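Local structure of multisubunit Na+/H+ antiporter, D subunit (Anoxybacillus flavithermus, 6Z16) at residues Phe133-Leu147 and Thr159-Phe173. The protein probably works as a membrane-embedded antiporter subunit of a multisubunit Na+/H+ antiporter, taking part in exchanging sodium ions for protons across the cell membrane. Sequence-based numbering, arbitrary orientation.
Sequences FVFFEVMLMSSYVLL and TIKYTLVNVISSALF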
loop_
_atom_site.group_PDB
_atom_site.type_symbol
_atom_site.label_atom_id
_atom_site.label_comp_id
_atom_site.label_asym_id
_atom_site.label_seq_id
_atom_site.Cartn_x
_atom_site.Cartn_y
_atom_site.Cartn_z
ATOM N N PHE D 133 9.739 -7.851 -50.807
ATOM C CA PHE D 133 9.228 -6.476 -50.783
ATOM C C PHE D 133 9.971 -5.619 -49.769
ATOM O O PHE D 133 10.450 -4.521 -50.095
ATOM C CB PHE D 133 7.730 -6.507 -50.476
ATOM C CG PHE D 133 7.121 -5.173 -50.172
ATOM C CD1 PHE D 133 6.893 -4.252 -51.173
ATOM C CD2 PHE D 133 6.724 -4.866 -48.879
ATOM C CE1 PHE D 133 6.305 -3.045 -50.884
ATOM C CE2 PHE D 133 6.145 -3.654 -48.588
ATOM C CZ PHE D 133 5.940 -2.741 -49.590
ATOM N N VAL D 134 10.099 -6.126 -48.537
ATOM C CA VAL D 134 10.758 -5.366 -47.464
ATOM C C VAL D 134 12.226 -5.115 -47.798
ATOM O O VAL D 134 12.749 -4.015 -47.575
ATOM C CB VAL D 134 10.589 -6.093 -46.113
ATOM C CG1 VAL D 134 11.305 -5.345 -45.004
ATOM C CG2 VAL D 134 9.129 -6.233 -45.771
ATOM N N PHE D 135 12.901 -6.113 -48.384
ATOM C CA PHE D 135 14.294 -5.910 -48.788
ATOM C C PHE D 135 14.428 -4.947 -49.964
ATOM O O PHE D 135 15.415 -4.196 -50.029
ATOM C CB PHE D 135 14.966 -7.241 -49.117
ATOM C CG PHE D 135 15.337 -8.038 -47.908
ATOM C CD1 PHE D 135 16.309 -7.564 -47.040
ATOM C CD2 PHE D 135 14.770 -9.276 -47.665
ATOM C CE1 PHE D 135 16.672 -8.280 -45.930
ATOM C CE2 PHE D 135 15.133 -10.002 -46.554
ATOM C CZ PHE D 135 16.093 -9.504 -45.691
ATOM N N PHE D 136 13.446 -4.934 -50.879
ATOM C CA PHE D 136 13.409 -3.893 -51.905
ATOM C C PHE D 136 13.319 -2.506 -51.293
ATOM O O PHE D 136 13.989 -1.586 -51.758
ATOM C CB PHE D 136 12.246 -4.073 -52.887
ATOM C CG PHE D 136 12.504 -5.053 -53.988
ATOM C CD1 PHE D 136 13.545 -4.851 -54.871
ATOM C CD2 PHE D 136 11.612 -6.075 -54.241
ATOM C CE1 PHE D 136 13.767 -5.727 -55.909
ATOM C CE2 PHE D 136 11.818 -6.943 -55.279
ATOM C CZ PHE D 136 12.899 -6.770 -56.113
ATOM N N GLU D 137 12.520 -2.332 -50.239
ATOM C CA GLU D 137 12.469 -0.982 -49.677
ATOM C C GLU D 137 13.669 -0.622 -48.817
ATOM O O GLU D 137 13.995 0.564 -48.732
ATOM C CB GLU D 137 11.196 -0.707 -48.885
ATOM C CG GLU D 137 10.125 -0.145 -49.781
ATOM C CD GLU D 137 9.194 -1.182 -50.261
ATOM O OE1 GLU D 137 9.081 -2.200 -49.573
ATOM O OE2 GLU D 137 8.633 -1.012 -51.354
ATOM N N VAL D 138 14.341 -1.602 -48.202
ATOM C CA VAL D 138 15.622 -1.321 -47.541
ATOM C C VAL D 138 16.633 -0.797 -48.556
ATOM O O VAL D 138 17.240 0.276 -48.374
ATOM C CB VAL D 138 16.157 -2.579 -46.830
ATOM C CG1 VAL D 138 17.547 -2.325 -46.279
ATOM C CG2 VAL D 138 15.244 -3.003 -45.717
ATOM N N MET D 139 16.778 -1.541 -49.660
ATOM C CA MET D 139 17.648 -1.174 -50.773
ATOM C C MET D 139 17.290 0.191 -51.352
ATOM O O MET D 139 18.159 1.056 -51.520
ATOM C CB MET D 139 17.529 -2.254 -51.841
ATOM C CG MET D 139 18.400 -2.089 -53.042
ATOM S SD MET D 139 17.927 -3.328 -54.253
ATOM C CE MET D 139 16.392 -2.629 -54.837
ATOM N N LEU D 140 16.003 0.414 -51.629
ATOM C CA LEU D 140 15.574 1.644 -52.282
ATOM C C LEU D 140 15.680 2.846 -51.361
ATOM O O LEU D 140 16.019 3.938 -51.819
ATOM C CB LEU D 140 14.149 1.505 -52.809
ATOM C CG LEU D 140 13.963 0.692 -54.087
ATOM C CD1 LEU D 140 12.490 0.522 -54.377
ATOM C CD2 LEU D 140 14.668 1.374 -55.238
ATOM N N MET D 141 15.418 2.672 -50.065
ATOM C CA MET D 141 15.532 3.782 -49.130
ATOM C C MET D 141 16.981 4.229 -48.982
ATOM O O MET D 141 17.279 5.439 -49.029
ATOM C CB MET D 141 14.945 3.372 -47.783
ATOM C CG MET D 141 14.773 4.519 -46.835
ATOM S SD MET D 141 13.513 5.645 -47.430
ATOM C CE MET D 141 14.162 7.162 -46.778
ATOM N N SER D 142 17.897 3.260 -48.849
ATOM C CA SER D 142 19.317 3.590 -48.804
ATOM C C SER D 142 19.795 4.222 -50.107
ATOM O O SER D 142 20.633 5.131 -50.076
ATOM C CB SER D 142 20.120 2.340 -48.482
ATOM O OG SER D 142 19.889 1.363 -49.468
ATOM N N SER D 143 19.231 3.808 -51.247
ATOM C CA SER D 143 19.616 4.418 -52.516
ATOM C C SER D 143 19.092 5.845 -52.649
ATOM O O SER D 143 19.772 6.693 -53.237
ATOM C CB SER D 143 19.134 3.563 -53.684
ATOM O OG SER D 143 17.729 3.593 -53.786
ATOM N N TYR D 144 17.888 6.122 -52.117
ATOM C CA TYR D 144 17.364 7.493 -52.058
ATOM C C TYR D 144 18.318 8.401 -51.307
ATOM O O TYR D 144 18.642 9.508 -51.761
ATOM C CB TYR D 144 16.026 7.558 -51.323
ATOM C CG TYR D 144 14.842 6.812 -51.858
ATOM C CD1 TYR D 144 14.733 6.440 -53.188
ATOM C CD2 TYR D 144 13.832 6.443 -50.991
ATOM C CE1 TYR D 144 13.627 5.725 -53.628
ATOM C CE2 TYR D 144 12.747 5.742 -51.412
ATOM C CZ TYR D 144 12.643 5.384 -52.720
ATOM O OH TYR D 144 11.527 4.683 -53.081
ATOM N N VAL D 145 18.763 7.944 -50.134
ATOM C CA VAL D 145 19.573 8.818 -49.294
ATOM C C VAL D 145 20.973 8.984 -49.880
ATOM O O VAL D 145 21.527 10.089 -49.877
ATOM C CB VAL D 145 19.614 8.298 -47.849
ATOM C CG1 VAL D 145 20.327 9.286 -46.995
ATOM C CG2 VAL D 145 18.220 8.094 -47.317
ATOM N N LEU D 146 21.553 7.904 -50.428
ATOM C CA LEU D 146 22.858 8.006 -51.082
ATOM C C LEU D 146 22.802 8.859 -52.342
ATOM O O LEU D 146 23.797 9.496 -52.701
ATOM C CB LEU D 146 23.399 6.617 -51.414
ATOM C CG LEU D 146 23.947 5.768 -50.272
ATOM C CD1 LEU D 146 24.216 4.367 -50.750
ATOM C CD2 LEU D 146 25.223 6.394 -49.775
ATOM N N LEU D 147 21.653 8.902 -53.012
ATOM C CA LEU D 147 21.486 9.797 -54.147
ATOM C C LEU D 147 21.408 11.252 -53.706
ATOM O O LEU D 147 21.968 12.133 -54.365
ATOM C CB LEU D 147 20.236 9.393 -54.923
ATOM C CG LEU D 147 19.831 10.173 -56.166
ATOM C CD1 LEU D 147 20.906 10.115 -57.199
ATOM C CD2 LEU D 147 18.565 9.583 -56.720
ATOM N N THR D 159 16.652 13.246 -57.279
ATOM C CA THR D 159 16.149 12.441 -56.173
ATOM C C THR D 159 14.631 12.512 -56.100
ATOM O O THR D 159 13.978 11.500 -55.817
ATOM C CB THR D 159 16.774 12.894 -54.854
ATOM O OG1 THR D 159 18.195 12.848 -54.962
ATOM C CG2 THR D 159 16.370 11.964 -53.731
ATOM N N ILE D 160 14.056 13.693 -56.381
ATOM C CA ILE D 160 12.597 13.826 -56.469
ATOM C C ILE D 160 12.029 12.898 -57.542
ATOM O O ILE D 160 11.077 12.140 -57.292
ATOM C CB ILE D 160 12.208 15.292 -56.728
ATOM C CG1 ILE D 160 12.520 16.152 -55.510
ATOM C CG2 ILE D 160 10.753 15.412 -57.089
ATOM C CD1 ILE D 160 12.328 17.614 -55.741
ATOM N N LYS D 161 12.658 12.898 -58.725
ATOM C CA LYS D 161 12.210 12.044 -59.833
ATOM C C LYS D 161 12.303 10.553 -59.482
ATOM O O LYS D 161 11.323 9.797 -59.628
ATOM C CB LYS D 161 13.049 12.323 -61.078
ATOM C CG LYS D 161 12.579 13.415 -62.042
ATOM C CD LYS D 161 12.649 14.806 -61.445
ATOM C CE LYS D 161 12.352 15.884 -62.467
ATOM N NZ LYS D 161 13.381 15.928 -63.528
ATOM N N TYR D 162 13.482 10.123 -59.011
ATOM C CA TYR D 162 13.745 8.722 -58.693
ATOM C C TYR D 162 12.842 8.218 -57.571
ATOM O O TYR D 162 12.312 7.093 -57.638
ATOM C CB TYR D 162 15.225 8.596 -58.323
ATOM C CG TYR D 162 15.714 7.233 -57.924
ATOM C CD1 TYR D 162 15.872 6.232 -58.861
ATOM C CD2 TYR D 162 16.076 6.966 -56.615
ATOM C CE1 TYR D 162 16.341 4.987 -58.501
ATOM C CE2 TYR D 162 16.545 5.728 -56.246
ATOM C CZ TYR D 162 16.673 4.741 -57.194
ATOM O OH TYR D 162 17.137 3.503 -56.836
ATOM N N THR D 163 12.614 9.064 -56.559
ATOM C CA THR D 163 11.781 8.694 -55.423
ATOM C C THR D 163 10.333 8.521 -55.845
ATOM O O THR D 163 9.671 7.568 -55.416
ATOM C CB THR D 163 11.890 9.762 -54.339
ATOM O OG1 THR D 163 13.270 10.026 -54.072
ATOM C CG2 THR D 163 11.242 9.281 -53.065
ATOM N N LEU D 164 9.849 9.419 -56.713
ATOM C CA LEU D 164 8.484 9.350 -57.227
ATOM C C LEU D 164 8.231 8.032 -57.959
ATOM O O LEU D 164 7.229 7.339 -57.699
ATOM C CB LEU D 164 8.272 10.546 -58.153
ATOM C CG LEU D 164 6.939 11.162 -58.553
ATOM C CD1 LEU D 164 7.231 12.588 -58.972
ATOM C CD2 LEU D 164 6.279 10.415 -59.666
ATOM N N VAL D 165 9.169 7.652 -58.840
ATOM C CA VAL D 165 9.022 6.417 -59.617
ATOM C C VAL D 165 9.018 5.192 -58.711
ATOM O O VAL D 165 8.194 4.276 -58.875
ATOM C CB VAL D 165 10.138 6.312 -60.671
ATOM C CG1 VAL D 165 10.010 5.023 -61.465
ATOM C CG2 VAL D 165 10.082 7.467 -61.578
ATOM N N ASN D 166 9.915 5.166 -57.723
ATOM C CA ASN D 166 10.008 3.965 -56.903
ATOM C C ASN D 166 8.855 3.846 -55.915
ATOM O O ASN D 166 8.486 2.726 -55.546
ATOM C CB ASN D 166 11.344 3.936 -56.190
ATOM C CG ASN D 166 12.481 3.710 -57.130
ATOM O OD1 ASN D 166 12.430 2.829 -57.986
ATOM N ND2 ASN D 166 13.505 4.529 -57.010
ATOM N N VAL D 167 8.253 4.970 -55.511
ATOM C CA VAL D 167 7.037 4.919 -54.697
ATOM C C VAL D 167 5.893 4.291 -55.485
ATOM O O VAL D 167 5.169 3.414 -54.977
ATOM C CB VAL D 167 6.667 6.326 -54.197
ATOM C CG1 VAL D 167 5.281 6.331 -53.653
ATOM C CG2 VAL D 167 7.594 6.748 -53.099
ATOM N N ILE D 168 5.732 4.717 -56.746
ATOM C CA ILE D 168 4.682 4.148 -57.594
ATOM C C ILE D 168 4.890 2.648 -57.804
ATOM O O ILE D 168 3.949 1.851 -57.666
ATOM C CB ILE D 168 4.615 4.917 -58.924
ATOM C CG1 ILE D 168 4.169 6.350 -58.663
ATOM C CG2 ILE D 168 3.680 4.246 -59.898
ATOM C CD1 ILE D 168 4.301 7.235 -59.847
ATOM N N SER D 169 6.132 2.234 -58.059
ATOM C CA SER D 169 6.395 0.811 -58.275
ATOM C C SER D 169 6.269 -0.010 -56.990
ATOM O O SER D 169 5.898 -1.190 -57.044
ATOM C CB SER D 169 7.776 0.633 -58.894
ATOM O OG SER D 169 8.787 1.084 -58.016
ATOM N N SER D 170 6.535 0.599 -55.831
ATOM C CA SER D 170 6.332 -0.093 -54.560
ATOM C C SER D 170 4.857 -0.359 -54.297
ATOM O O SER D 170 4.484 -1.457 -53.852
ATOM C CB SER D 170 6.931 0.738 -53.434
ATOM O OG SER D 170 8.331 0.858 -53.596
ATOM N N ALA D 171 4.006 0.638 -54.570
ATOM C CA ALA D 171 2.565 0.439 -54.440
ATOM C C ALA D 171 2.057 -0.624 -55.409
ATOM O O ALA D 171 1.166 -1.419 -55.069
ATOM C CB ALA D 171 1.836 1.760 -54.660
ATOM N N LEU D 172 2.634 -0.673 -56.614
ATOM C CA LEU D 172 2.245 -1.706 -57.569
ATOM C C LEU D 172 2.682 -3.098 -57.124
ATOM O O LEU D 172 1.973 -4.081 -57.383
ATOM C CB LEU D 172 2.808 -1.372 -58.948
ATOM C CG LEU D 172 2.168 -0.146 -59.606
ATOM C CD1 LEU D 172 2.921 0.267 -60.847
ATOM C CD2 LEU D 172 0.718 -0.436 -59.941
ATOM N N PHE D 173 3.819 -3.214 -56.431
ATOM C CA PHE D 173 4.186 -4.533 -55.922
ATOM C C PHE D 173 3.284 -4.947 -54.767
ATOM O O PHE D 173 2.990 -6.141 -54.613
ATOM C CB PHE D 173 5.653 -4.582 -55.495
ATOM C CG PHE D 173 6.141 -5.972 -55.213
ATOM C CD1 PHE D 173 6.297 -6.871 -56.251
ATOM C CD2 PHE D 173 6.432 -6.388 -53.932
ATOM C CE1 PHE D 173 6.735 -8.158 -56.014
ATOM C CE2 PHE D 173 6.872 -7.677 -53.695
ATOM C CZ PHE D 173 7.024 -8.556 -54.734
#
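Tyr144 and Tyr162 interlock as reciprocal knobs into holes where segments 133-147 and 159-173, of helices 129-148 and 153-183, pack antiparallel, at 169° with axes 10.1 Å apart. The Tyr144 ring lies among Tyr162, Thr163, Asn166 and Val167: Thr163 CG2 makes a CH-pi contact over one face, 4.1 Å from the centroid, and Tyr162 CE2 comes to Tyr144 CD1 at 3.6 Å, the two rings obliquely set and steeply inclined. With CG anti to the backbone N (chi1 179°), Tyr162 extends across to segment 133-147, where Leu147 CD2 and Leu140 CD2 touch it and its OH donates to Ser143 OG at 3.1 Å. Ser143 OG in turn donates to Leu140 O. A leucine in place of Tyr162 would probably leave Ser143 without this donor and open a gap beside Leu140 and Tyr144. The looser side holds partly exposed Val167, its CG2 4.4 Å from Tyr144 OH, and Ser170, whose OG lies 2.9 Å from Glu137 OE2, its proton possibly shared with Asn166 O. Phe133 and Phe173 form a buried apolar end. Both helices are predicted to span the membrane; within the bundle, helix 109-124 packs on Met139, Ser142 and Val145, helix 203-219 flanks Ser169 and Phe173, and Phe244 of helix 238-247 touches Ser143.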